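Local coordinates for protein of Unknown Function (DUF1696) with Pleckstrin-homology Domains (Shewanella loihica PV-4, PDB 3DCX) that is of unknown function but folds as a bacterial pleckstrin-homology domain, copies of which associate partly by joining beta-sheets across their interfaces, at residues A4-L9 with L26-R31; K42-I47 with V62-I67; H69-T74 with K85-G90; G76-D81 with L99-D104. All coordinates share one frame; numbering follows the deposited sequence.

Interaction 1: A4-L9 with L26-R31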
loop_
_atom_site.group_PDB
_atom_site.type_symbol
_atom_site.label_atom_id
_atom_site.label_comp_id
_atom_site.label_asym_id
_atom_site.label_seq_id
_atom_site.Cartn_x
_atom_site.Cartn_y
_atom_site.Cartn_z
ATOM N N ALA A 4 11.909 15.083 28.239
ATOM C CA ALA A 4 12.507 15.216 26.905
ATOM C C ALA A 4 13.149 16.603 26.809
ATOM O O ALA A 4 12.586 17.595 27.299
ATOM C CB ALA A 4 11.455 15.024 25.808
ATOM N N ALA A 5 14.333 16.653 26.206
ATOM C CA ALA A 5 15.069 17.892 25.983
ATOM C C ALA A 5 15.022 18.243 24.493
ATOM O O ALA A 5 15.225 17.372 23.642
ATOM C CB ALA A 5 16.504 17.719 26.430
ATOM N N GLU A 6 14.745 19.502 24.184
ATOM C CA GLU A 6 14.773 19.982 22.802
ATOM C C GLU A 6 16.220 20.055 22.291
ATOM O O GLU A 6 17.118 20.451 23.024
ATOM C CB GLU A 6 14.087 21.346 22.700
ATOM C CG GLU A 6 13.398 21.598 21.361
ATOM C CD GLU A 6 12.624 22.927 21.318
ATOM O OE1 GLU A 6 12.012 23.306 22.350
ATOM O OE2 GLU A 6 12.638 23.596 20.249
ATOM N N VAL A 7 16.433 19.654 21.040
ATOM C CA VAL A 7 17.767 19.621 20.434
ATOM C C VAL A 7 17.949 20.788 19.472
ATOM O O VAL A 7 17.048 21.123 18.708
ATOM C CB VAL A 7 18.010 18.299 19.687
ATOM C CG1 VAL A 7 19.377 18.301 19.020
ATOM C CG2 VAL A 7 17.887 17.116 20.644
ATOM N N ASN A 8 19.113 21.420 19.520
ATOM C CA ASN A 8 19.414 22.510 18.625
ATOM C C ASN A 8 19.428 22.041 17.175
ATOM O O ASN A 8 20.240 21.187 16.819
ATOM C CB ASN A 8 20.773 23.110 18.964
ATOM C CG ASN A 8 21.136 24.261 18.057
ATOM O OD1 ASN A 8 21.540 24.056 16.934
ATOM N ND2 ASN A 8 20.989 25.484 18.556
ATOM N N LEU A 9 18.564 22.626 16.354
ATOM C CA LEU A 9 18.353 22.164 14.989
ATOM C C LEU A 9 19.444 22.615 14.027
ATOM O O LEU A 9 19.605 22.012 12.989
ATOM C CB LEU A 9 16.994 22.634 14.466
ATOM C CG LEU A 9 15.724 22.095 15.133
ATOM C CD1 LEU A 9 14.491 22.580 14.361
ATOM C CD2 LEU A 9 15.752 20.564 15.248
ATOM N N LEU A 26 14.832 20.169 8.862
ATOM C CA LEU A 26 14.452 19.756 10.204
ATOM C C LEU A 26 13.382 20.677 10.765
ATOM O O LEU A 26 13.444 21.889 10.582
ATOM C CB LEU A 26 15.677 19.747 11.113
ATOM C CG LEU A 26 16.802 18.801 10.688
ATOM C CD1 LEU A 26 17.828 18.854 11.770
ATOM C CD2 LEU A 26 16.352 17.378 10.474
ATOM N N ALA A 27 12.372 20.108 11.411
ATOM C CA ALA A 27 11.293 20.924 11.991
ATOM C C ALA A 27 11.392 20.967 13.511
ATOM O O ALA A 27 11.133 21.994 14.150
ATOM C CB ALA A 27 9.874 20.409 11.539
ATOM N N LEU A 28 11.766 19.839 14.091
ATOM C CA LEU A 28 11.665 19.662 15.519
ATOM C C LEU A 28 12.445 18.429 15.933
ATOM O O LEU A 28 12.409 17.404 15.247
ATOM C CB LEU A 28 10.194 19.485 15.862
ATOM C CG LEU A 28 9.687 19.572 17.285
ATOM C CD1 LEU A 28 10.145 20.869 18.007
ATOM C CD2 LEU A 28 8.173 19.476 17.190
ATOM N N ALA A 29 13.130 18.506 17.070
ATOM C CA ALA A 29 13.809 17.351 17.570
ATOM C C ALA A 29 13.916 17.301 19.078
ATOM O O ALA A 29 14.204 18.296 19.725
ATOM C CB ALA A 29 15.197 17.221 16.933
ATOM N N TYR A 30 13.711 16.095 19.614
ATOM C CA TYR A 30 13.790 15.873 21.047
ATOM C C TYR A 30 14.792 14.761 21.368
ATOM O O TYR A 30 14.907 13.764 20.658
ATOM C CB TYR A 30 12.415 15.523 21.616
ATOM C CG TYR A 30 11.403 16.631 21.487
ATOM C CD1 TYR A 30 11.440 17.732 22.344
ATOM C CD2 TYR A 30 10.416 16.602 20.503
ATOM C CE1 TYR A 30 10.513 18.780 22.223
ATOM C CE2 TYR A 30 9.468 17.651 20.390
ATOM C CZ TYR A 30 9.536 18.726 21.242
ATOM O OH TYR A 30 8.630 19.771 21.140
ATOM N N ARG A 31 15.506 14.941 22.468
ATOM C CA ARG A 31 16.325 13.888 23.025
ATOM C C ARG A 31 15.728 13.311 24.320
ATOM O O ARG A 31 15.198 14.018 25.178
ATOM C CB ARG A 31 17.732 14.408 23.281
ATOM C CG ARG A 31 18.753 13.296 23.500
ATOM C CD ARG A 31 19.943 13.782 24.289
ATOM N NE ARG A 31 20.984 14.363 23.460
ATOM C CZ ARG A 31 21.096 15.654 23.173
ATOM N NH1 ARG A 31 20.211 16.539 23.632
ATOM N NH2 ARG A 31 22.103 16.056 22.411
HETATM O O HOH W 1 14.083 21.202 18.155
#
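V7 and R31 cross at about a right angle, V7 CG2 resting 3.8 Å from R31 CB, where the short strand 5-6 adds an antiparallel edge to the sheet of the PH domain. With CG1 anti to the backbone N (chi1 178°), V7 keeps CG2 beside that N, from where it reaches the arginine stem. Its CB also meets A29 CB at 4.1 Å. L9, the first residue of helix 9-16, comes down on the same strand with both methyls: CD2 touches A29 CB at 3.8 Å, while CD1 lies against A27 O. L12 of the same helix covers V7, A29 and L26. E6 and Y30 form a non-hydrogen-bonded pair on the other face. Their side chains pass each other at a slant, with carboxylate and ring planes 58° apart and E6 CG 4.1 Å from Y30 CE1. The phenol ends elsewhere, its OH bonded to D104 N. Backbone bonds set this register. A5 and R31 make the hydrogen-bonded pair, A5 N donating to R31 O and R31 N returning to A5 O over 2.7 Å. V7 N then donates a hydrogen bond to A29 O at 2.9 Å, the donor standing 37° out of the carbonyl plane. Beyond that bond the chain of 4-9 draws away from the strand and a water spans the gap: it accepts from A29 N at 3.1 Å and lies 3.0 Å from V7 O.

Interaction 2: K42-I47 with V62-I67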
loop_
_atom_site.group_PDB
_atom_site.type_symbol
_atom_site.label_atom_id
_atom_site.label_comp_id
_atom_site.label_asym_id
_atom_site.label_seq_id
_atom_site.Cartn_x
_atom_site.Cartn_y
_atom_site.Cartn_z
ATOM N N LYS A 42 9.859 15.589 5.825
ATOM C CA LYS A 42 9.631 14.386 5.003
ATOM C C LYS A 42 9.425 13.096 5.805
ATOM O O LYS A 42 8.852 12.128 5.306
ATOM C CB LYS A 42 10.837 14.157 4.118
ATOM C CG LYS A 42 11.252 15.319 3.264
ATOM C CD LYS A 42 10.395 15.464 2.061
ATOM C CE LYS A 42 11.018 16.440 1.083
ATOM N NZ LYS A 42 9.955 17.188 0.404
ATOM N N ARG A 43 9.946 13.056 7.019
ATOM C CA ARG A 43 9.937 11.818 7.801
ATOM C C ARG A 43 10.197 12.077 9.262
ATOM O O ARG A 43 10.680 13.131 9.646
ATOM C CB ARG A 43 11.036 10.857 7.287
ATOM C CG ARG A 43 12.424 11.491 7.305
ATOM C CD ARG A 43 13.599 10.525 7.068
ATOM N NE ARG A 43 14.723 11.298 6.510
ATOM C CZ ARG A 43 15.882 10.796 6.103
ATOM N NH1 ARG A 43 16.163 9.497 6.218
ATOM N NH2 ARG A 43 16.791 11.610 5.574
ATOM N N LEU A 44 9.936 11.066 10.077
ATOM C CA LEU A 44 10.537 10.990 11.388
ATOM C C LEU A 44 11.814 10.178 11.243
ATOM O O LEU A 44 11.852 9.201 10.479
ATOM C CB LEU A 44 9.623 10.300 12.375
ATOM C CG LEU A 44 8.152 10.710 12.372
ATOM C CD1 LEU A 44 7.390 9.745 13.279
ATOM C CD2 LEU A 44 7.955 12.150 12.802
ATOM N N ILE A 45 12.854 10.597 11.962
ATOM C CA ILE A 45 14.057 9.812 12.165
ATOM C C ILE A 45 14.111 9.427 13.648
ATOM O O ILE A 45 14.103 10.289 14.550
ATOM C CB ILE A 45 15.331 10.547 11.708
ATOM C CG1 ILE A 45 15.173 11.043 10.274
ATOM C CG2 ILE A 45 16.585 9.592 11.782
ATOM C CD1 ILE A 45 16.291 12.021 9.813
ATOM N N LEU A 46 14.107 8.124 13.912
ATOM C CA LEU A 46 14.180 7.644 15.267
ATOM C C LEU A 46 15.578 7.078 15.455
ATOM O O LEU A 46 15.958 6.104 14.806
ATOM C CB LEU A 46 13.098 6.595 15.558
ATOM C CG LEU A 46 11.665 6.821 15.057
ATOM C CD1 LEU A 46 10.737 5.910 15.826
ATOM C CD2 LEU A 46 11.220 8.260 15.181
ATOM N N ILE A 47 16.350 7.740 16.306
ATOM C CA ILE A 47 17.735 7.358 16.596
ATOM C C ILE A 47 17.821 6.670 17.954
ATOM O O ILE A 47 17.687 7.323 18.996
ATOM C CB ILE A 47 18.652 8.587 16.592
ATOM C CG1 ILE A 47 18.549 9.317 15.241
ATOM C CG2 ILE A 47 20.104 8.160 16.918
ATOM C CD1 ILE A 47 19.375 10.589 15.123
ATOM N N VAL A 62 10.834 7.032 9.226
ATOM C CA VAL A 62 9.417 6.836 8.992
ATOM C C VAL A 62 8.875 8.008 8.188
ATOM O O VAL A 62 8.591 9.063 8.771
ATOM C CB VAL A 62 8.621 6.666 10.279
ATOM C CG1 VAL A 62 7.195 6.181 9.913
ATOM C CG2 VAL A 62 9.320 5.677 11.189
ATOM N N PRO A 63 8.765 7.843 6.857
ATOM C CA PRO A 63 8.151 8.903 6.069
ATOM C C PRO A 63 6.730 9.111 6.550
ATOM O O PRO A 63 6.066 8.161 6.984
ATOM C CB PRO A 63 8.198 8.367 4.630
ATOM C CG PRO A 63 9.255 7.302 4.652
ATOM C CD PRO A 63 9.183 6.711 6.014
ATOM N N TYR A 64 6.262 10.343 6.489
ATOM C CA TYR A 64 4.936 10.650 6.988
ATOM C C TYR A 64 3.889 9.880 6.216
ATOM O O TYR A 64 2.879 9.484 6.772
ATOM C CB TYR A 64 4.674 12.145 6.930
ATOM C CG TYR A 64 5.500 12.922 7.916
ATOM C CD1 TYR A 64 5.215 12.904 9.278
ATOM C CD2 TYR A 64 6.564 13.687 7.486
ATOM C CE1 TYR A 64 5.982 13.649 10.191
ATOM C CE2 TYR A 64 7.349 14.416 8.390
ATOM C CZ TYR A 64 7.058 14.397 9.735
ATOM O OH TYR A 64 7.847 15.146 10.602
ATOM N N LYS A 65 4.156 9.615 4.939
ATOM C CA LYS A 65 3.188 8.895 4.089
ATOM C C LYS A 65 2.984 7.433 4.512
ATOM O O LYS A 65 2.015 6.806 4.110
ATOM C CB LYS A 65 3.558 9.027 2.608
ATOM C CG LYS A 65 4.945 8.541 2.255
ATOM C CD LYS A 65 5.610 9.349 1.125
ATOM C CE LYS A 65 7.081 8.897 0.899
ATOM N NZ LYS A 65 7.224 7.423 0.709
ATOM N N ALA A 66 3.869 6.917 5.365
ATOM C CA ALA A 66 3.747 5.549 5.914
ATOM C C ALA A 66 2.885 5.504 7.174
ATOM O O ALA A 66 2.531 4.424 7.664
ATOM C CB ALA A 66 5.128 5.003 6.240
ATOM N N ILE A 67 2.598 6.670 7.746
ATOM C CA ILE A 67 1.787 6.759 8.957
ATOM C C ILE A 67 0.340 6.736 8.499
ATOM O O ILE A 67 -0.189 7.733 7.997
ATOM C CB ILE A 67 2.071 8.038 9.780
ATOM C CG1 ILE A 67 3.541 8.146 10.166
ATOM C CG2 ILE A 67 1.260 8.036 11.024
ATOM C CD1 ILE A 67 3.916 9.490 10.748
#
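The carbonyl O of V62 accepts the N-H of L44 at 2.7 Å, the donor lying 39° out of the carbonyl plane, and the return bond from V62 N to L44 O is equally short. This hydrogen-bonded pair lies near the open end of the antiparallel hairpin of strands 43-50 and 56-63, part of the first sheet of the PH fold. One step on, R43 and P63 form a non-hydrogen-bonded pair whose CA atoms are just 3.8 Å apart. R43 CB is also pressed to 3.4 Å from V62 O. Its CG sits in the crowded position between the backbone N and the carbonyl carbon (chi1 56°). From there the extended chain leads the guanidinium away from P63, to a salt bridge with E24 and hydrogen bonds to S61 OG and I19 O. After P63 the chain turns into the 3-10 segment 64-66, and Y64 N makes a weak, 3.4 Å bond to K42 O. The Y64 ring folds back against the backbone of 42-44: its CE2 comes to 3.2 Å from R43 N, and L44 N lies over one face. The Y64 OH is bonded to T40 O, which ties down the far end of the ring. L44 crosses this side chain at about a right angle, with CD2 3.6 Å from Y64 CE1. F37, F39 and L86 also touch L44, placing it in the hydrophobic interior. The other methyl, L44 CD1, meets I67 CD1 at 4.3 Å.

Interaction 3: H69-T74 with K85-G90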
loop_
_atom_site.group_PDB
_atom_site.type_symbol
_atom_site.label_atom_id
_atom_site.label_comp_id
_atom_site.label_asym_id
_atom_site.label_seq_id
_atom_site.Cartn_x
_atom_site.Cartn_y
_atom_site.Cartn_z
ATOM N N HIS A 69 -2.456 6.011 10.267
ATOM C CA HIS A 69 -3.329 6.646 11.239
ATOM C C HIS A 69 -2.554 6.823 12.540
ATOM O O HIS A 69 -1.444 6.290 12.711
ATOM C CB HIS A 69 -4.686 5.917 11.405
ATOM C CG HIS A 69 -4.625 4.477 11.828
ATOM N ND1 HIS A 69 -5.299 4.003 12.935
ATOM C CD2 HIS A 69 -4.052 3.392 11.253
ATOM C CE1 HIS A 69 -5.097 2.706 13.048
ATOM N NE2 HIS A 69 -4.340 2.312 12.041
ATOM N N PHE A 70 -3.096 7.655 13.414
ATOM C CA PHE A 70 -2.416 7.959 14.658
ATOM C C PHE A 70 -3.400 8.400 15.701
ATOM O O PHE A 70 -4.512 8.790 15.386
ATOM C CB PHE A 70 -1.296 9.006 14.439
ATOM C CG PHE A 70 -1.761 10.306 13.828
ATOM C CD1 PHE A 70 -1.857 10.449 12.461
ATOM C CD2 PHE A 70 -2.106 11.376 14.631
ATOM C CE1 PHE A 70 -2.283 11.636 11.905
ATOM C CE2 PHE A 70 -2.540 12.568 14.089
ATOM C CZ PHE A 70 -2.607 12.713 12.716
ATOM N N GLU A 71 -2.973 8.335 16.957
ATOM C CA GLU A 71 -3.815 8.669 18.079
ATOM C C GLU A 71 -3.023 9.329 19.227
ATOM O O GLU A 71 -1.883 8.962 19.495
ATOM C CB GLU A 71 -4.493 7.398 18.576
ATOM C CG GLU A 71 -5.482 7.596 19.721
ATOM C CD GLU A 71 -5.798 6.297 20.423
ATOM O OE1 GLU A 71 -6.473 5.441 19.808
ATOM O OE2 GLU A 71 -5.344 6.126 21.578
ATOM N N VAL A 72 -3.637 10.329 19.870
ATOM C CA VAL A 72 -3.124 10.888 21.117
ATOM C C VAL A 72 -4.158 10.673 22.201
ATOM O O VAL A 72 -5.348 10.935 22.013
ATOM C CB VAL A 72 -2.808 12.392 21.018
ATOM C CG1 VAL A 72 -2.325 12.951 22.388
ATOM C CG2 VAL A 72 -1.769 12.642 19.935
ATOM N N GLU A 73 -3.673 10.197 23.349
ATOM C CA GLU A 73 -4.491 9.908 24.519
ATOM C C GLU A 73 -3.899 10.776 25.615
ATOM O O GLU A 73 -2.695 10.712 25.884
ATOM C CB GLU A 73 -4.367 8.433 24.895
ATOM C CG GLU A 73 -5.373 7.873 25.869
ATOM C CD GLU A 73 -5.010 6.434 26.261
ATOM O OE1 GLU A 73 -4.221 6.257 27.224
ATOM O OE2 GLU A 73 -5.495 5.487 25.597
ATOM N N THR A 74 -4.755 11.588 26.234
ATOM C CA THR A 74 -4.309 12.548 27.232
ATOM C C THR A 74 -3.957 11.800 28.519
ATOM O O THR A 74 -4.460 10.707 28.751
ATOM C CB THR A 74 -5.397 13.629 27.431
ATOM O OG1 THR A 74 -6.622 13.022 27.849
ATOM C CG2 THR A 74 -5.652 14.359 26.090
ATOM N N LYS A 85 0.322 7.193 19.647
ATOM C CA LYS A 85 0.377 5.941 18.918
ATOM C C LYS A 85 0.462 6.270 17.418
ATOM O O LYS A 85 -0.333 7.073 16.892
ATOM C CB LYS A 85 -0.869 5.107 19.180
ATOM C CG LYS A 85 -1.152 4.813 20.657
ATOM C CD LYS A 85 -2.294 3.799 20.777
ATOM C CE LYS A 85 -2.281 3.113 22.132
ATOM N NZ LYS A 85 -3.580 2.439 22.392
ATOM N N LEU A 86 1.450 5.688 16.744
ATOM C CA LEU A 86 1.616 5.875 15.280
ATOM C C LEU A 86 1.515 4.519 14.640
ATOM O O LEU A 86 2.265 3.617 15.001
ATOM C CB LEU A 86 2.961 6.480 14.919
ATOM C CG LEU A 86 3.347 7.882 15.423
ATOM C CD1 LEU A 86 4.794 8.160 15.019
ATOM C CD2 LEU A 86 2.444 8.990 14.901
ATOM N N TRP A 87 0.568 4.354 13.720
ATOM C CA TRP A 87 0.487 3.099 12.980
ATOM C C TRP A 87 1.259 3.254 11.710
ATOM O O TRP A 87 1.043 4.187 10.954
ATOM C CB TRP A 87 -0.936 2.722 12.691
ATOM C CG TRP A 87 -1.615 2.108 13.821
ATOM C CD1 TRP A 87 -1.749 0.750 14.079
ATOM C CD2 TRP A 87 -2.289 2.782 14.876
ATOM N NE1 TRP A 87 -2.477 0.566 15.219
ATOM C CE2 TRP A 87 -2.833 1.789 15.725
ATOM C CE3 TRP A 87 -2.510 4.127 15.179
ATOM C CZ2 TRP A 87 -3.547 2.099 16.863
ATOM C CZ3 TRP A 87 -3.235 4.436 16.297
ATOM C CH2 TRP A 87 -3.753 3.421 17.134
ATOM N N ILE A 88 2.191 2.345 11.498
ATOM C CA ILE A 88 3.027 2.349 10.319
ATOM C C ILE A 88 2.558 1.240 9.384
ATOM O O ILE A 88 2.368 0.084 9.797
ATOM C CB ILE A 88 4.477 2.179 10.686
ATOM C CG1 ILE A 88 4.937 3.324 11.609
ATOM C CG2 ILE A 88 5.360 2.109 9.409
ATOM C CD1 ILE A 88 6.247 2.982 12.358
ATOM N N SER A 89 2.367 1.606 8.122
ATOM C CA SER A 89 1.937 0.669 7.092
ATOM C C SER A 89 2.715 -0.648 7.157
ATOM O O SER A 89 3.956 -0.655 7.082
ATOM C CB SER A 89 2.129 1.290 5.719
ATOM O OG SER A 89 1.708 0.374 4.754
ATOM N N GLY A 90 1.978 -1.749 7.276
ATOM C CA GLY A 90 2.536 -3.096 7.253
ATOM C C GLY A 90 2.954 -3.620 8.611
ATOM O O GLY A 90 3.275 -4.808 8.746
#
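In the beta hairpin of strands 67-73 and 82-88, where segments 69-73 and 85-88 run antiparallel at 168°, the rings of H69 and W87 lie in an offset stack across the two chains. The imidazole and the five-membered ring of the indole are 9° from parallel, with centroids 4.0 Å apart, and the closest atoms are H69 NE2 and W87 CG at 3.3 Å. H69 CE1 sits over the indole. The imidazole can rise over its neighbour because H69 CG stands between the backbone N and the carbonyl carbon (chi1 59°). Both its nitrogens are engaged by a neighbouring subunit, another copy of this protein: NE2 is bonded to Q91 OE1 and ND1 to H60 NE2, both of that subunit, which would fix the rotation of the ring. The six-membered side of the indole turns its edge to strand 69-73, where W87 CZ3 meets E71 CB at 3.9 Å. This hairpin opens the second sheet of the PH fold, and the opposite face of its strands looks toward the C-terminal helix. There F70 CB packs on L86 CD2 at 3.8 Å, and the F70 ring goes on to I112 and S116. Back on the face of H69 and W87, E71 and K85 extend side by side in the same direction. Their charged ends, E71 OE2 and K85 NZ, stay 4.2 Å apart, too far for a salt bridge. Their backbones are joined twice, K85 N to E71 O at 2.8 Å and E71 N to K85 O at 2.9 Å, while W87 N donates to H69 O at 3.0 Å.

Interaction 4: G76-D81 with L99-D104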
loop_
_atom_site.group_PDB
_atom_site.type_symbol
_atom_site.label_atom_id
_atom_site.label_comp_id
_atom_site.label_asym_id
_atom_site.label_seq_id
_atom_site.Cartn_x
_atom_site.Cartn_y
_atom_site.Cartn_z
ATOM N N GLY A 76 -4.163 10.939 32.429
ATOM C CA GLY A 76 -5.201 11.031 33.460
ATOM C C GLY A 76 -4.821 11.898 34.656
ATOM O O GLY A 76 -5.696 12.500 35.296
ATOM N N THR A 77 -3.526 11.952 34.973
ATOM C CA THR A 77 -3.028 12.703 36.136
ATOM C C THR A 77 -1.794 13.521 35.750
ATOM O O THR A 77 -1.222 13.312 34.679
ATOM C CB THR A 77 -2.652 11.748 37.316
ATOM O OG1 THR A 77 -1.585 10.873 36.928
ATOM C CG2 THR A 77 -3.851 10.907 37.747
ATOM N N PHE A 78 -1.379 14.445 36.619
ATOM C CA PHE A 78 -0.143 15.207 36.383
ATOM C C PHE A 78 1.091 14.304 36.352
ATOM O O PHE A 78 2.057 14.589 35.656
ATOM C CB PHE A 78 0.046 16.302 37.437
ATOM C CG PHE A 78 1.358 17.025 37.323
ATOM C CD1 PHE A 78 1.573 17.946 36.305
ATOM C CD2 PHE A 78 2.386 16.783 38.222
ATOM C CE1 PHE A 78 2.780 18.615 36.187
ATOM C CE2 PHE A 78 3.599 17.457 38.102
ATOM C CZ PHE A 78 3.797 18.366 37.081
ATOM N N ASP A 79 1.037 13.205 37.096
ATOM C CA ASP A 79 2.137 12.252 37.196
ATOM C C ASP A 79 2.332 11.443 35.909
ATOM O O ASP A 79 3.411 10.926 35.666
ATOM C CB ASP A 79 1.896 11.324 38.405
ATOM C CG ASP A 79 1.663 12.109 39.712
ATOM O OD1 ASP A 79 2.593 12.819 40.174
ATOM O OD2 ASP A 79 0.543 12.019 40.280
HETATM N N MSE A 80 1.299 11.358 35.073
HETATM C CA MSE A 80 1.370 10.611 33.811
HETATM C C MSE A 80 1.505 11.539 32.601
HETATM O O MSE A 80 1.116 12.704 32.650
HETATM C CB MSE A 80 0.106 9.763 33.641
HETATM C CG MSE A 80 -0.067 8.677 34.701
HETATM SE SE MSE A 80 1.167 7.195 34.410
HETATM C CE MSE A 80 0.379 6.511 32.694
ATOM N N ASP A 81 2.022 10.989 31.505
ATOM C CA ASP A 81 2.176 11.724 30.243
ATOM C C ASP A 81 1.150 11.282 29.211
ATOM O O ASP A 81 0.652 10.152 29.261
ATOM C CB ASP A 81 3.579 11.491 29.692
ATOM C CG ASP A 81 4.653 12.027 30.611
ATOM O OD1 ASP A 81 4.411 13.116 31.202
ATOM O OD2 ASP A 81 5.722 11.368 30.748
ATOM N N LEU A 99 4.590 11.300 25.383
ATOM C CA LEU A 99 4.805 12.700 25.119
ATOM C C LEU A 99 5.278 13.326 26.425
ATOM O O LEU A 99 4.499 13.939 27.153
ATOM C CB LEU A 99 3.527 13.352 24.573
ATOM C CG LEU A 99 3.068 12.819 23.200
ATOM C CD1 LEU A 99 1.781 13.463 22.699
ATOM C CD2 LEU A 99 4.182 12.925 22.137
ATOM N N LYS A 100 6.570 13.145 26.700
ATOM C CA LYS A 100 7.156 13.488 28.003
ATOM C C LYS A 100 7.100 14.976 28.290
ATOM O O LYS A 100 7.048 15.799 27.368
ATOM C CB LYS A 100 8.596 13.000 28.095
ATOM C CG LYS A 100 8.695 11.511 27.940
ATOM C CD LYS A 100 10.112 11.020 27.859
ATOM C CE LYS A 100 10.111 9.506 27.811
ATOM N NZ LYS A 100 9.365 8.945 28.984
ATOM N N LYS A 101 7.077 15.307 29.581
ATOM C CA LYS A 101 7.166 16.699 30.021
ATOM C C LYS A 101 8.423 17.339 29.414
ATOM O O LYS A 101 9.516 16.750 29.403
ATOM C CB LYS A 101 7.148 16.800 31.548
ATOM C CG LYS A 101 5.764 16.508 32.122
ATOM C CD LYS A 101 5.786 16.368 33.626
ATOM C CE LYS A 101 4.433 15.910 34.152
ATOM N NZ LYS A 101 4.054 14.565 33.613
ATOM N N GLY A 102 8.229 18.532 28.867
ATOM C CA GLY A 102 9.227 19.157 28.027
ATOM C C GLY A 102 8.913 19.119 26.532
ATOM O O GLY A 102 9.538 19.851 25.754
ATOM N N THR A 103 7.988 18.262 26.096
ATOM C CA THR A 103 7.637 18.225 24.666
ATOM C C THR A 103 6.523 19.245 24.386
ATOM O O THR A 103 5.734 19.585 25.269
ATOM C CB THR A 103 7.235 16.798 24.151
ATOM O OG1 THR A 103 6.080 16.325 24.835
ATOM C CG2 THR A 103 8.390 15.765 24.296
ATOM N N ASP A 104 6.495 19.776 23.169
ATOM C CA ASP A 104 5.362 20.581 22.708
ATOM C C ASP A 104 4.299 19.607 22.210
ATOM O O ASP A 104 4.290 19.204 21.039
ATOM C CB ASP A 104 5.796 21.517 21.586
ATOM C CG ASP A 104 4.744 22.567 21.248
ATOM O OD1 ASP A 104 3.652 22.586 21.860
ATOM O OD2 ASP A 104 5.023 23.390 20.352
HETATM O O HOH W 2 7.409 13.259 31.378
#
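The charged bond here joins K101 to D81, NZ to OD1 at 2.8 Å, linking the loop between strands 67-73 and 82-88 to the turn that precedes the C-terminal helix of the PH domain. NZ approaches on the syn side of the carboxylate, 26° out of its plane. The same ammonium makes a hydrogen bond to the carbonyl O of F78, 2.9 Å away. Contacts with the aromatic ring come next. K101 crosses the F78 side chain at about a right angle, and its CE lies over one face toward the rim, a CH-pi contact 4.0 Å from the centroid. K101 NZ is 5.0 Å from the centroid of the F78 ring, over its face, as a cation-pi partner. Water serves the other carboxylate oxygen: it donates to D81 OD2 at 2.6 Å and accepts from K101 N. Within 99-104, T103 OG1 and T103 N both donate to K100 O, holding the type II turn 100-103. D81 OD2 also lies close to E98 OE1, a like charge that could raise proton affinity, though K101 and the K100 NZ salt bridge to E98 OE1 would offset this. One ammonium serves carboxylate, carbonyl and ring face, so the link between the loops rests largely on the K101 end group.

Overall arrangement
Interaction 2 is the buried contact of the four: its leucine and tyrosine lie in the interior, and L44 of it meets L86 of interaction 3, bringing the two sheets of the fold together. Interaction 1 extends the first sheet at the surface with a strand and a helix start, mixing aliphatic packing with a bridging water. Interaction 3 belongs to the second sheet and is partly buried, one face inward and the other occupied by an aromatic stack reaching a neighbouring subunit. Interaction 4 has no strand pairing and is held by a lysine's salt bridge, carbonyl bond and ring contact. It touches interaction 1 through A4 N with K101 O, whereas interactions 2 and 4 lie about 23 Å apart, centre to centre.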